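Local coordinates for methylocystis parvus OBBP MbnE (Methylocystis parvus OBBP, PDB 5ICQ), which probably binds the copper-chelating peptide methanobactin in the periplasm, as a solute-binding protein of family 5 that would hand its cargo to a transporter, at residues 273-276 with 277-280; 231-234 with 235-239; 555-558 with 559-563; 365-369 with 370-374. One frame throughout, in Å; residues are numbered along the deposited sequence.

Contact 1 of 4, residues 273-276 with 277-280; sequences SLFE and AFKA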
ATOM      1  N   SER A 273      -4.391 -13.861  21.596  1.00 27.23           N
ATOM      2  CA  SER A 273      -4.339 -13.071  22.823  1.00 25.99           C
ATOM      3  C   SER A 273      -4.729 -11.618  22.558  1.00 14.05           C
ATOM      4  O   SER A 273      -5.308 -10.963  23.432  1.00 22.05           O
ATOM      5  CB  SER A 273      -2.950 -13.158  23.462  1.00 37.65           C
ATOM      6  OG  SER A 273      -1.927 -12.834  22.533  1.00 46.17           O
ATOM      7  N   LEU A 274      -4.424 -11.109  21.366  1.00 17.65           N
ATOM      8  CA  LEU A 274      -4.888  -9.777  20.984  1.00 18.70           C
ATOM      9  C   LEU A 274      -6.412  -9.733  20.930  1.00 21.22           C
ATOM     10  O   LEU A 274      -7.037  -8.791  21.434  1.00 19.17           O
ATOM     11  CB  LEU A 274      -4.276  -9.399  19.632  1.00 19.10           C
ATOM     12  CG  LEU A 274      -4.604  -8.039  18.992  1.00 21.43           C
ATOM     13  CD1 LEU A 274      -4.373  -6.894  19.964  1.00 17.79           C
ATOM     14  CD2 LEU A 274      -3.787  -7.844  17.723  1.00 21.80           C
ATOM     15  N   PHE A 275      -7.028 -10.767  20.344  1.00 19.72           N
ATOM     16  CA  PHE A 275      -8.487 -10.837  20.275  1.00 20.44           C
ATOM     17  C   PHE A 275      -9.102 -10.986  21.659  1.00 16.09           C
ATOM     18  O   PHE A 275     -10.126 -10.357  21.957  1.00 18.58           O
ATOM     19  CB  PHE A 275      -8.910 -11.995  19.366  1.00 21.31           C
ATOM     20  CG  PHE A 275     -10.394 -12.045  19.071  1.00 19.06           C
ATOM     21  CD1 PHE A 275     -11.090 -10.897  18.718  1.00 17.39           C
ATOM     22  CD2 PHE A 275     -11.082 -13.249  19.118  1.00 26.57           C
ATOM     23  CE1 PHE A 275     -12.446 -10.944  18.432  1.00 24.46           C
ATOM     24  CE2 PHE A 275     -12.436 -13.302  18.827  1.00 28.51           C
ATOM     25  CZ  PHE A 275     -13.116 -12.149  18.482  1.00 25.89           C
ATOM     26  N   GLU A 276      -8.495 -11.810  22.526  1.00 19.78           N
ATOM     27  CA  GLU A 276      -9.027 -11.965  23.876  1.00 23.97           C
ATOM     28  C   GLU A 276      -8.997 -10.647  24.640  1.00 19.94           C
ATOM     29  O   GLU A 276      -9.919 -10.346  25.401  1.00 17.52           O
ATOM     30  CB  GLU A 276      -8.250 -13.041  24.638  1.00 35.50           C
ATOM     31  CG  GLU A 276      -8.484 -14.468  24.138  1.00 41.01           C
ATOM     32  CD  GLU A 276      -9.952 -14.867  24.127  1.00 46.46           C
ATOM     33  OE1 GLU A 276     -10.685 -14.499  25.072  1.00 50.23           O
ATOM     34  OE2 GLU A 276     -10.372 -15.552  23.170  1.00 49.04           O
ATOM     35  N   ALA A 277      -7.942  -9.849  24.457  1.00 24.15           N
ATOM     36  CA  ALA A 277      -7.887  -8.556  25.138  1.00 23.16           C
ATOM     37  C   ALA A 277      -9.016  -7.642  24.674  1.00 21.36           C
ATOM     38  O   ALA A 277      -9.592  -6.897  25.476  1.00 21.11           O
ATOM     39  CB  ALA A 277      -6.529  -7.894  24.911  1.00 22.33           C
ATOM     40  N   PHE A 278      -9.352  -7.689  23.382  1.00 18.03           N
ATOM     41  CA  PHE A 278     -10.495  -6.923  22.889  1.00 14.59           C
ATOM     42  C   PHE A 278     -11.795  -7.402  23.532  1.00 17.67           C
ATOM     43  O   PHE A 278     -12.606  -6.596  24.005  1.00 16.45           O
ATOM     44  CB  PHE A 278     -10.589  -7.029  21.368  1.00 12.45           C
ATOM     45  CG  PHE A 278     -11.744  -6.275  20.792  1.00 15.90           C
ATOM     46  CD1 PHE A 278     -11.679  -4.896  20.650  1.00 19.17           C
ATOM     47  CD2 PHE A 278     -12.899  -6.935  20.395  1.00 17.66           C
ATOM     48  CE1 PHE A 278     -12.749  -4.189  20.124  1.00 18.70           C
ATOM     49  CE2 PHE A 278     -13.976  -6.228  19.866  1.00 18.29           C
ATOM     50  CZ  PHE A 278     -13.899  -4.859  19.734  1.00 15.34           C
ATOM     51  N   LYS A 279     -12.015  -8.717  23.553  1.00 13.94           N
ATOM     52  CA  LYS A 279     -13.243  -9.233  24.148  1.00 21.88           C
ATOM     53  C   LYS A 279     -13.353  -8.865  25.625  1.00 21.83           C
ATOM     54  O   LYS A 279     -14.456  -8.607  26.121  1.00 19.18           O
ATOM     55  CB  LYS A 279     -13.321 -10.746  23.965  1.00 22.32           C
ATOM     56  CG  LYS A 279     -13.578 -11.176  22.535  1.00 27.21           C
ATOM     57  CD  LYS A 279     -14.040 -12.630  22.486  1.00 35.13           C
ATOM     58  CE  LYS A 279     -12.925 -13.585  22.842  1.00 42.55           C
ATOM     59  NZ  LYS A 279     -13.376 -15.010  22.790  1.00 39.66           N
ATOM     60  N   ALA A 280     -12.227  -8.799  26.331  1.00 23.11           N
ATOM     61  CA  ALA A 280     -12.232  -8.432  27.739  1.00 25.32           C
ATOM     62  C   ALA A 280     -12.380  -6.934  27.966  1.00 26.86           C
ATOM     63  O   ALA A 280     -12.472  -6.510  29.120  1.00 25.07           O
ATOM     64  CB  ALA A 280     -10.949  -8.927  28.418  1.00 26.69           C
TER
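Lys279 leans back along its helix between two residues of the preceding turn, its aliphatic part over the ring of Phe275 and its ammonium beside the carboxylate of Glu276. The lysine and the phenylalanine slant across each other: CG of Lys279 sits 4.3 Å from the centroid of the Phe275 ring, 13° off its normal, a CH-pi contact over one face, and CD follows at 4.1 Å from CE2. The ring is brought there because CG of Phe275 stands anti to its own backbone N (chi1 -172°), which swings the aromatic end forward along the helix. Glu276 and Lys279, three residues apart, run side by side and point the same way. Both chains bend to let the charged ends meet, NZ of Lys279 donating to OE2 of Glu276 at 3.1 Å from the syn side and 25° out of the carboxylate plane. The other phenylalanine touches only lightly, CD2 of Phe278 lying 4.5 Å from CE1 of Phe275. Helical bonds carry the same pairing, with Lys279 N reaching Phe275 O at 3.0 Å. Beyond the segments, Phe275 meets the ring of Tyr298, and Phe300 packs against Phe275, Phe278 and Lys279. One lysine thus serves both environments: its methylenes extend the apolar surface of a buried ring, while its amine is paired with a partly exposed carboxylate near the end of helix 271-279.

Contact 2 of 4, residues 231-234 with 235-239; sequences DVQA and GARLL. With SO4 (sulfate ion), chain B.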
ATOM      1  N   ASP A 231       6.005   7.102  27.964  1.00 14.09           N
ATOM      2  CA  ASP A 231       6.539   5.904  28.598  1.00 20.53           C
ATOM      3  C   ASP A 231       6.771   4.861  27.519  1.00 18.42           C
ATOM      4  O   ASP A 231       6.026   4.793  26.539  1.00 18.32           O
ATOM      5  CB  ASP A 231       5.592   5.353  29.670  1.00 27.81           C
ATOM      6  CG  ASP A 231       6.213   4.210  30.464  1.00 33.13           C
ATOM      7  OD1 ASP A 231       7.318   4.403  31.008  1.00 28.75           O
ATOM      8  OD2 ASP A 231       5.611   3.117  30.519  1.00 25.97           O
ATOM      9  N   VAL A 232       7.815   4.059  27.693  1.00 14.74           N
ATOM     10  CA  VAL A 232       8.085   2.976  26.757  1.00 15.05           C
ATOM     11  C   VAL A 232       8.590   1.769  27.532  1.00 27.14           C
ATOM     12  O   VAL A 232       9.468   1.892  28.394  1.00 20.93           O
ATOM     13  CB  VAL A 232       9.092   3.381  25.658  1.00 21.46           C
ATOM     14  CG1 VAL A 232      10.342   3.952  26.266  1.00 23.12           C
ATOM     15  CG2 VAL A 232       9.429   2.180  24.764  1.00 25.02           C
ATOM     16  N   GLN A 233       8.018   0.608  27.235  1.00 20.94           N
ATOM     17  CA  GLN A 233       8.489  -0.669  27.754  1.00 24.38           C
ATOM     18  C   GLN A 233       8.701  -1.562  26.543  1.00 24.48           C
ATOM     19  O   GLN A 233       7.725  -1.992  25.918  1.00 17.31           O
ATOM     20  CB  GLN A 233       7.479  -1.265  28.732  1.00 23.19           C
ATOM     21  CG  GLN A 233       7.232  -0.375  29.932  1.00 33.83           C
ATOM     22  CD  GLN A 233       5.871  -0.593  30.550  1.00 47.88           C
ATOM     23  OE1 GLN A 233       5.287  -1.676  30.439  1.00 51.60           O
ATOM     24  NE2 GLN A 233       5.353   0.438  31.210  1.00 52.06           N
ATOM     25  N   ALA A 234       9.968  -1.791  26.183  1.00 19.06           N
ATOM     26  CA  ALA A 234      10.309  -2.463  24.931  1.00 23.75           C
ATOM     27  C   ALA A 234       9.502  -3.740  24.739  1.00 23.13           C
ATOM     28  O   ALA A 234       9.368  -4.551  25.659  1.00 25.02           O
ATOM     29  CB  ALA A 234      11.806  -2.785  24.898  1.00 33.03           C
ATOM     30  N   GLY A 235       8.954  -3.902  23.536  1.00 25.76           N
ATOM     31  CA  GLY A 235       8.164  -5.066  23.193  1.00 29.17           C
ATOM     32  C   GLY A 235       6.843  -5.192  23.913  1.00 25.66           C
ATOM     33  O   GLY A 235       6.150  -6.199  23.728  1.00 31.27           O
ATOM     34  N   ALA A 236       6.465  -4.209  24.727  1.00 19.90           N
ATOM     35  CA  ALA A 236       5.268  -4.314  25.549  1.00 17.96           C
ATOM     36  C   ALA A 236       4.310  -3.161  25.295  1.00 24.62           C
ATOM     37  O   ALA A 236       3.157  -3.400  24.918  1.00 18.10           O
ATOM     38  CB  ALA A 236       5.642  -4.382  27.033  1.00 25.79           C
ATOM     39  N   ARG A 237       4.746  -1.916  25.486  1.00 18.26           N
ATOM     40  CA  ARG A 237       3.814  -0.807  25.337  1.00 16.29           C
ATOM     41  C   ARG A 237       4.568   0.468  24.996  1.00 18.77           C
ATOM     42  O   ARG A 237       5.732   0.645  25.366  1.00 15.87           O
ATOM     43  CB  ARG A 237       2.960  -0.605  26.599  1.00 19.76           C
ATOM     44  CG  ARG A 237       3.704  -0.127  27.833  1.00 25.92           C
ATOM     45  CD  ARG A 237       3.550   1.383  28.042  1.00 31.06           C
ATOM     46  NE  ARG A 237       2.194   1.742  28.448  1.00 34.65           N
ATOM     47  CZ  ARG A 237       1.877   2.312  29.606  1.00 31.40           C
ATOM     48  NH1 ARG A 237       2.818   2.611  30.498  1.00 32.43           N
ATOM     49  NH2 ARG A 237       0.613   2.600  29.867  1.00 26.55           N
ATOM     50  N   LEU A 238       3.878   1.340  24.268  1.00 13.76           N
ATOM     51  CA  LEU A 238       4.311   2.708  24.009  1.00 12.79           C
ATOM     52  C   LEU A 238       3.167   3.616  24.431  1.00 16.24           C
ATOM     53  O   LEU A 238       2.040   3.445  23.958  1.00 17.50           O
ATOM     54  CB  LEU A 238       4.649   2.895  22.528  1.00 10.78           C
ATOM     55  CG  LEU A 238       4.924   4.326  22.068  1.00 17.61           C
ATOM     56  CD1 LEU A 238       6.147   4.861  22.791  1.00 18.74           C
ATOM     57  CD2 LEU A 238       5.107   4.389  20.543  1.00 16.39           C
ATOM     58  N   LEU A 239       3.429   4.535  25.355  1.00 13.98           N
ATOM     59  CA  LEU A 239       2.408   5.461  25.837  1.00 14.07           C
ATOM     60  C   LEU A 239       2.682   6.855  25.291  1.00 16.61           C
ATOM     61  O   LEU A 239       3.754   7.429  25.530  1.00 14.80           O
ATOM     62  CB  LEU A 239       2.351   5.495  27.364  1.00 15.53           C
ATOM     63  CG  LEU A 239       1.308   6.470  27.942  1.00 16.26           C
ATOM     64  CD1 LEU A 239      -0.122   6.023  27.626  1.00 15.89           C
ATOM     65  CD2 LEU A 239       1.494   6.663  29.448  1.00 20.52           C
TER
HETATM   66  S   SO4 B 701       0.113   3.933  33.245  1.00 58.90           S
HETATM   67  O1  SO4 B 701       1.301   4.762  33.408  1.00 56.57           O
HETATM   68  O2  SO4 B 701       0.482   2.531  33.086  1.00 60.88           O
HETATM   69  O3  SO4 B 701      -0.752   4.057  34.416  1.00 63.84           O
HETATM   70  O4  SO4 B 701      -0.601   4.387  32.062  1.00 72.58           O
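Asp231 and Arg237 form a salt bridge across the hairpin, NH1 of Arg237 donating to OD2 of Asp231 at 2.8 Å from the anti side, tilted out of the carboxylate plane. The carboxylate and guanidinium planes stand 83° apart, and NH1 alone of the arginine nitrogens bonds this carboxylate. OD2 of Asp231 takes a second hydrogen bond from NE2 of Gln233, also 2.8 Å, and is gripped by two donors. At the guanidinium edge, in its plane, lies a sulfate ion, to which NH2 donates through O4 at 3.1 Å and also through O2; Arg65 binds the same ion, probably acquired from the crystallisation liquor. NE pairs with Asp264.

In packing, Leu239 CB lies 3.9 Å above the centre of the guanidinium face, while on the other face of the hairpin Val232 CB meets Leu238 CD1 at 4.4 Å. A leucine in place of Arg237 would probably leave Asp231 and Asp264 without their positive partner and the sulfate with fewer donors.

Backbone bonds complete the pairing: Leu239 N meets Asp231 O at 2.9 Å, while Gln233 O accepts from both Ala236 N and Arg237 N. Gly235, with positive phi, carries the turn. Two residues facing Gln233 make a classic beta bulge, here closing the antiparallel hairpin of strands 227-233 and 237-242.

Contact 3 of 4, residues 555-558 with 559-563; sequences RAYD and RVLLS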
ATOM      1  N   ARG A 555      -5.576   3.101 -16.481  1.00  7.60           N
ATOM      2  CA  ARG A 555      -6.456   2.102 -17.091  1.00 12.39           C
ATOM      3  C   ARG A 555      -5.763   1.388 -18.248  1.00 11.30           C
ATOM      4  O   ARG A 555      -5.819   0.159 -18.353  1.00 12.06           O
ATOM      5  CB  ARG A 555      -7.756   2.750 -17.576  1.00 14.98           C
ATOM      6  CG  ARG A 555      -8.716   3.099 -16.461  1.00 16.90           C
ATOM      7  CD  ARG A 555      -9.953   3.778 -17.008  1.00 20.98           C
ATOM      8  NE  ARG A 555     -10.839   4.203 -15.930  1.00 18.77           N
ATOM      9  CZ  ARG A 555     -12.005   4.818 -16.118  1.00 27.45           C
ATOM     10  NH1 ARG A 555     -12.425   5.086 -17.348  1.00 24.59           N
ATOM     11  NH2 ARG A 555     -12.744   5.180 -15.074  1.00 18.62           N
ATOM     12  N   ALA A 556      -5.103   2.140 -19.131  1.00 10.82           N
ATOM     13  CA  ALA A 556      -4.373   1.496 -20.226  1.00 11.08           C
ATOM     14  C   ALA A 556      -3.249   0.616 -19.692  1.00  9.99           C
ATOM     15  O   ALA A 556      -3.004  -0.481 -20.205  1.00  9.26           O
ATOM     16  CB  ALA A 556      -3.816   2.547 -21.187  1.00  9.91           C
ATOM     17  N   TYR A 557      -2.538   1.099 -18.677  1.00  8.71           N
ATOM     18  CA  TYR A 557      -1.495   0.309 -18.026  1.00  8.84           C
ATOM     19  C   TYR A 557      -2.057  -0.998 -17.460  1.00  8.26           C
ATOM     20  O   TYR A 557      -1.467  -2.074 -17.632  1.00  8.55           O
ATOM     21  CB  TYR A 557      -0.863   1.180 -16.938  1.00  7.48           C
ATOM     22  CG  TYR A 557       0.133   0.521 -16.008  1.00 10.26           C
ATOM     23  CD1 TYR A 557       1.285  -0.076 -16.492  1.00 12.73           C
ATOM     24  CD2 TYR A 557      -0.058   0.556 -14.637  1.00  6.74           C
ATOM     25  CE1 TYR A 557       2.213  -0.647 -15.621  1.00  7.73           C
ATOM     26  CE2 TYR A 557       0.867   0.002 -13.761  1.00  9.45           C
ATOM     27  CZ  TYR A 557       1.996  -0.604 -14.264  1.00  9.58           C
ATOM     28  OH  TYR A 557       2.924  -1.175 -13.399  1.00 10.59           O
ATOM     29  N   ASP A 558      -3.207  -0.921 -16.787  1.00  8.45           N
ATOM     30  CA  ASP A 558      -3.882  -2.112 -16.269  1.00  8.36           C
ATOM     31  C   ASP A 558      -4.127  -3.124 -17.384  1.00 12.56           C
ATOM     32  O   ASP A 558      -3.837  -4.316 -17.230  1.00  8.45           O
ATOM     33  CB  ASP A 558      -5.207  -1.694 -15.607  1.00  7.77           C
ATOM     34  CG  ASP A 558      -5.826  -2.790 -14.722  1.00 11.94           C
ATOM     35  OD1 ASP A 558      -5.074  -3.553 -14.085  1.00  9.87           O
ATOM     36  OD2 ASP A 558      -7.084  -2.871 -14.649  1.00 12.78           O
ATOM     37  N   ARG A 559      -4.644  -2.655 -18.528  1.00  7.83           N
ATOM     38  CA  ARG A 559      -4.903  -3.555 -19.654  1.00  7.87           C
ATOM     39  C   ARG A 559      -3.636  -4.250 -20.131  1.00 10.79           C
ATOM     40  O   ARG A 559      -3.672  -5.434 -20.480  1.00  8.45           O
ATOM     41  CB  ARG A 559      -5.541  -2.795 -20.823  1.00  5.76           C
ATOM     42  CG  ARG A 559      -6.779  -2.007 -20.402  1.00  8.40           C
ATOM     43  CD  ARG A 559      -7.593  -1.478 -21.582  1.00  9.49           C
ATOM     44  NE  ARG A 559      -8.485  -0.431 -21.088  1.00 10.71           N
ATOM     45  CZ  ARG A 559      -9.758  -0.623 -20.777  1.00 12.82           C
ATOM     46  NH1 ARG A 559     -10.271  -1.846 -20.899  1.00  9.40           N
ATOM     47  NH2 ARG A 559     -10.491   0.381 -20.308  1.00  8.74           N
ATOM     48  N   VAL A 560      -2.518  -3.522 -20.192  1.00  5.84           N
ATOM     49  CA  VAL A 560      -1.271  -4.135 -20.657  1.00  6.75           C
ATOM     50  C   VAL A 560      -0.780  -5.180 -19.662  1.00  7.33           C
ATOM     51  O   VAL A 560      -0.372  -6.281 -20.048  1.00  6.49           O
ATOM     52  CB  VAL A 560      -0.208  -3.051 -20.914  1.00  9.55           C
ATOM     53  CG1 VAL A 560       1.145  -3.689 -21.224  1.00 11.42           C
ATOM     54  CG2 VAL A 560      -0.638  -2.131 -22.078  1.00  9.04           C
ATOM     55  N   LEU A 561      -0.811  -4.861 -18.367  1.00  9.58           N
ATOM     56  CA  LEU A 561      -0.403  -5.844 -17.362  1.00 10.42           C
ATOM     57  C   LEU A 561      -1.275  -7.088 -17.425  1.00  8.89           C
ATOM     58  O   LEU A 561      -0.769  -8.216 -17.412  1.00  8.47           O
ATOM     59  CB  LEU A 561      -0.478  -5.233 -15.965  1.00 10.49           C
ATOM     60  CG  LEU A 561       0.551  -4.165 -15.599  1.00 12.81           C
ATOM     61  CD1 LEU A 561       0.322  -3.730 -14.142  1.00  8.35           C
ATOM     62  CD2 LEU A 561       1.971  -4.715 -15.786  1.00 11.20           C
ATOM     63  N   LEU A 562      -2.595  -6.903 -17.448  1.00  4.45           N
ATOM     64  CA  LEU A 562      -3.489  -8.059 -17.458  1.00  6.28           C
ATOM     65  C   LEU A 562      -3.288  -8.898 -18.712  1.00  7.99           C
ATOM     66  O   LEU A 562      -3.380 -10.131 -18.656  1.00  6.43           O
ATOM     67  CB  LEU A 562      -4.949  -7.604 -17.351  1.00  5.84           C
ATOM     68  CG  LEU A 562      -5.329  -6.982 -16.007  1.00 10.42           C
ATOM     69  CD1 LEU A 562      -6.707  -6.271 -16.088  1.00 10.37           C
ATOM     70  CD2 LEU A 562      -5.368  -8.070 -14.937  1.00 11.19           C
ATOM     71  N   SER A 563      -3.041  -8.245 -19.857  1.00  8.64           N
ATOM     72  CA  SER A 563      -2.907  -8.951 -21.128  1.00  7.99           C
ATOM     73  C   SER A 563      -1.649  -9.795 -21.204  1.00  9.48           C
ATOM     74  O   SER A 563      -1.544 -10.628 -22.109  1.00  9.20           O
ATOM     75  CB  SER A 563      -2.915  -7.966 -22.299  1.00  9.71           C
ATOM     76  OG  SER A 563      -4.203  -7.404 -22.441  1.00 11.22           O
TER
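Leu561 and Leu562 follow Tyr557 and Asp558 by one turn within helix 547-563, where regular bonds from each residue to the fourth one back join the two segments. Leu561 N meets Tyr557 O at 3.0 Å and Leu562 N meets Asp558 O at 2.9 Å, with N-H angles of 172° and 171°. Arg559 O then takes two donors from Ser563, its backbone N and its OG, which approach from opposite faces of the carbonyl plane.

Among the side chains, Leu561 lays one methyl on the Tyr557 ring. CD1 of Leu561 is 3.9 Å from the ring centroid, a CH-pi contact over the face but shifted toward the hydroxyl rim, and its closest ring atom is CZ of Tyr557 at 3.5 Å. With CG of Tyr557 anti to the backbone N (chi1 173°), the ring reaches forward to this methyl, while OH bonds Gln509. Were Tyr557 an alanine, a gap would probably open beside the Leu561 methyl, and Gln509 is likely to lose its phenolic partner. Asp558 lies obliquely to Leu562, whose CD1 is 3.7 Å from OD2 of Asp558; the carboxylate is satisfied by Ser365, Phe366 N and Ser374. Arg559 pairs with Glu383.

The helix is buried between others: Ala556 and Val560 touch both helix 381-387 and helix 532-543, Tyr557 also packs on helix 532-543, and Trp513 of helix 508-513 meets Tyr557 and Leu561.

Contact 4 of 4, residues 365-369 with 370-374; sequences SFFDE and SELSS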
ATOM      1  N   SER A 365      -8.297  -6.980 -11.348  1.00  7.62           N
ATOM      2  CA  SER A 365      -7.562  -5.851 -11.894  1.00 10.58           C
ATOM      3  C   SER A 365      -6.408  -5.561 -10.951  1.00  7.00           C
ATOM      4  O   SER A 365      -6.467  -5.902  -9.766  1.00  8.50           O
ATOM      5  CB  SER A 365      -8.485  -4.626 -12.043  1.00 12.91           C
ATOM      6  OG  SER A 365      -7.753  -3.419 -12.167  1.00 10.87           O
ATOM      7  N   PHE A 366      -5.349  -4.954 -11.489  1.00  8.29           N
ATOM      8  CA  PHE A 366      -4.283  -4.479 -10.613  1.00  8.98           C
ATOM      9  C   PHE A 366      -4.689  -3.251  -9.813  1.00 10.80           C
ATOM     10  O   PHE A 366      -3.977  -2.887  -8.876  1.00 11.03           O
ATOM     11  CB  PHE A 366      -3.012  -4.190 -11.423  1.00  7.11           C
ATOM     12  CG  PHE A 366      -2.290  -5.435 -11.829  1.00  6.10           C
ATOM     13  CD1 PHE A 366      -2.623  -6.096 -12.999  1.00  9.68           C
ATOM     14  CD2 PHE A 366      -1.329  -5.989 -10.986  1.00  9.37           C
ATOM     15  CE1 PHE A 366      -1.979  -7.294 -13.348  1.00  9.77           C
ATOM     16  CE2 PHE A 366      -0.679  -7.159 -11.332  1.00 11.81           C
ATOM     17  CZ  PHE A 366      -1.002  -7.809 -12.515  1.00 11.26           C
ATOM     18  N   PHE A 367      -5.814  -2.620 -10.150  1.00 12.24           N
ATOM     19  CA  PHE A 367      -6.349  -1.485  -9.397  1.00 11.90           C
ATOM     20  C   PHE A 367      -7.850  -1.705  -9.225  1.00 12.59           C
ATOM     21  O   PHE A 367      -8.678  -0.903  -9.648  1.00 14.68           O
ATOM     22  CB  PHE A 367      -6.032  -0.164 -10.105  1.00  7.69           C
ATOM     23  CG  PHE A 367      -4.572   0.037 -10.333  1.00 11.86           C
ATOM     24  CD1 PHE A 367      -3.781   0.633  -9.360  1.00 11.99           C
ATOM     25  CD2 PHE A 367      -3.971  -0.425 -11.496  1.00 13.41           C
ATOM     26  CE1 PHE A 367      -2.425   0.786  -9.556  1.00 15.19           C
ATOM     27  CE2 PHE A 367      -2.614  -0.271 -11.699  1.00 11.98           C
ATOM     28  CZ  PHE A 367      -1.840   0.330 -10.726  1.00 14.32           C
ATOM     29  N   ASP A 368      -8.201  -2.817  -8.578  1.00  9.08           N
ATOM     30  CA  ASP A 368      -9.570  -3.313  -8.629  1.00 10.21           C
ATOM     31  C   ASP A 368     -10.507  -2.447  -7.787  1.00 11.51           C
ATOM     32  O   ASP A 368     -10.093  -1.788  -6.828  1.00 12.41           O
ATOM     33  CB  ASP A 368      -9.617  -4.771  -8.148  1.00  9.59           C
ATOM     34  CG  ASP A 368     -10.783  -5.539  -8.725  1.00 18.26           C
ATOM     35  OD1 ASP A 368     -11.472  -4.999  -9.606  1.00 18.34           O
ATOM     36  OD2 ASP A 368     -11.003  -6.696  -8.310  1.00 13.77           O
ATOM     37  N   GLU A 369     -11.788  -2.460  -8.165  1.00  9.11           N
ATOM     38  CA  GLU A 369     -12.853  -1.766  -7.438  1.00 13.14           C
ATOM     39  C   GLU A 369     -12.542  -0.280  -7.271  1.00 19.10           C
ATOM     40  O   GLU A 369     -12.639   0.282  -6.177  1.00 18.03           O
ATOM     41  CB  GLU A 369     -13.100  -2.429  -6.080  1.00 18.50           C
ATOM     42  CG  GLU A 369     -13.467  -3.895  -6.175  1.00 18.57           C
ATOM     43  CD  GLU A 369     -14.179  -4.373  -4.924  1.00 31.54           C
ATOM     44  OE1 GLU A 369     -13.805  -5.433  -4.387  1.00 22.28           O
ATOM     45  OE2 GLU A 369     -15.111  -3.673  -4.470  1.00 34.69           O
ATOM     46  N   SER A 370     -12.151   0.363  -8.366  1.00 10.33           N
ATOM     47  CA  SER A 370     -11.798   1.772  -8.277  1.00 17.61           C
ATOM     48  C   SER A 370     -11.884   2.387  -9.659  1.00 14.95           C
ATOM     49  O   SER A 370     -12.044   1.691 -10.668  1.00 13.54           O
ATOM     50  CB  SER A 370     -10.401   1.969  -7.670  1.00 18.30           C
ATOM     51  OG  SER A 370      -9.389   2.011  -8.660  1.00 18.80           O
ATOM     52  N   GLU A 371     -11.771   3.718  -9.686  1.00 13.76           N
ATOM     53  CA  GLU A 371     -11.824   4.444 -10.945  1.00 18.54           C
ATOM     54  C   GLU A 371     -10.633   4.128 -11.837  1.00 14.30           C
ATOM     55  O   GLU A 371     -10.690   4.411 -13.038  1.00 15.19           O
ATOM     56  CB  GLU A 371     -11.862   5.950 -10.682  1.00 21.63           C
ATOM     57  CG  GLU A 371     -10.479   6.517 -10.460  1.00 42.36           C
ATOM     58  CD  GLU A 371     -10.482   7.902  -9.873  1.00 58.32           C
ATOM     59  OE1 GLU A 371      -9.618   8.164  -9.011  1.00 68.11           O
ATOM     60  OE2 GLU A 371     -11.333   8.726 -10.272  1.00 53.89           O
ATOM     61  N   LEU A 372      -9.545   3.592 -11.271  1.00 10.41           N
ATOM     62  CA  LEU A 372      -8.350   3.277 -12.045  1.00 10.82           C
ATOM     63  C   LEU A 372      -8.450   1.948 -12.772  1.00 11.29           C
ATOM     64  O   LEU A 372      -7.580   1.649 -13.597  1.00 12.67           O
ATOM     65  CB  LEU A 372      -7.116   3.246 -11.137  1.00 11.87           C
ATOM     66  CG  LEU A 372      -6.809   4.537 -10.374  1.00 15.22           C
ATOM     67  CD1 LEU A 372      -5.604   4.318  -9.466  1.00 15.71           C
ATOM     68  CD2 LEU A 372      -6.551   5.686 -11.339  1.00 15.87           C
ATOM     69  N   SER A 373      -9.479   1.160 -12.489  1.00 13.36           N
ATOM     70  CA  SER A 373      -9.575  -0.201 -12.997  1.00 11.16           C
ATOM     71  C   SER A 373      -9.991  -0.228 -14.462  1.00 13.91           C
ATOM     72  O   SER A 373     -10.866   0.536 -14.884  1.00 13.67           O
ATOM     73  CB  SER A 373     -10.599  -0.975 -12.163  1.00 14.11           C
ATOM     74  OG  SER A 373     -10.661  -2.313 -12.594  1.00 14.30           O
ATOM     75  N   SER A 374      -9.377  -1.132 -15.242  1.00  9.87           N
ATOM     76  CA  SER A 374      -9.870  -1.394 -16.593  1.00 11.50           C
ATOM     77  C   SER A 374     -11.045  -2.364 -16.618  1.00 14.28           C
ATOM     78  O   SER A 374     -11.647  -2.550 -17.676  1.00 15.18           O
ATOM     79  CB  SER A 374      -8.750  -1.957 -17.481  1.00  9.93           C
ATOM     80  OG  SER A 374      -8.350  -3.247 -17.048  1.00 13.61           O
TER
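Phe367 and Leu372 meet where the loop between strand 361-362 and helix 381-387 doubles back on itself, their CB atoms 3.7 Å apart. Two ST turns and a type I beta turn from Ser370 to Ser373 shape this fold-back. The two chains then slant across each other, CD1 of Leu372 still within 4.1 Å of CD1 of Phe367. Beside them, OG of Ser370 donates to Phe367 O at 3.2 Å, approaching 46° out of the carbonyl plane, while CB of Ser373 packs against the same oxygen.

The next layer fixes these groups. OG of Ser370 is also the acceptor of the second ST turn, receiving Leu372 N at 3.1 Å, so a single hydroxyl sets the leucine backbone and holds the phenylalanine carbonyl. The beta turn is closed by Ser373 N on Ser370 O. In the first ST turn OG of Ser365 receives Phe367 N at 2.9 Å, because that hydroxyl lies anti to its own backbone N (chi1 162°) and faces forward along the chain. The strongest partner of the Ser365 hydroxyl is Asp558 of helix 547-563.

Farther out, Arg377 bonds the carbonyls of Ser370 and Ser373, and the carboxylate of Glu369 joins Lys314, His572 and Ser574. Next to the first ST turn, OG of Ser373 bonds Ser375 N and lies 3.2 Å from CB of Ser365.

From the N terminus, contact 2 comes first and closes the hairpin of strands 227-233 and 237-242 within a four-stranded mixed sheet. Contact 1 follows on helix 271-279, just after strand 262-268 of that sheet; the two centres lie about 18 Å apart without touching. Contact 4 then turns back the loop after strand 361-362, and contact 3 lies on helix 547-563. All four are local and in series, so none nests within or crosses another. Contacts 3 and 4 nevertheless meet in space: Asp558 OD2 reaches Ser365 OG at 2.6 Å, tying loop to helix. Contacts 1 and 3 lie on opposite sides of the chain's centre, their centres about 43 Å apart.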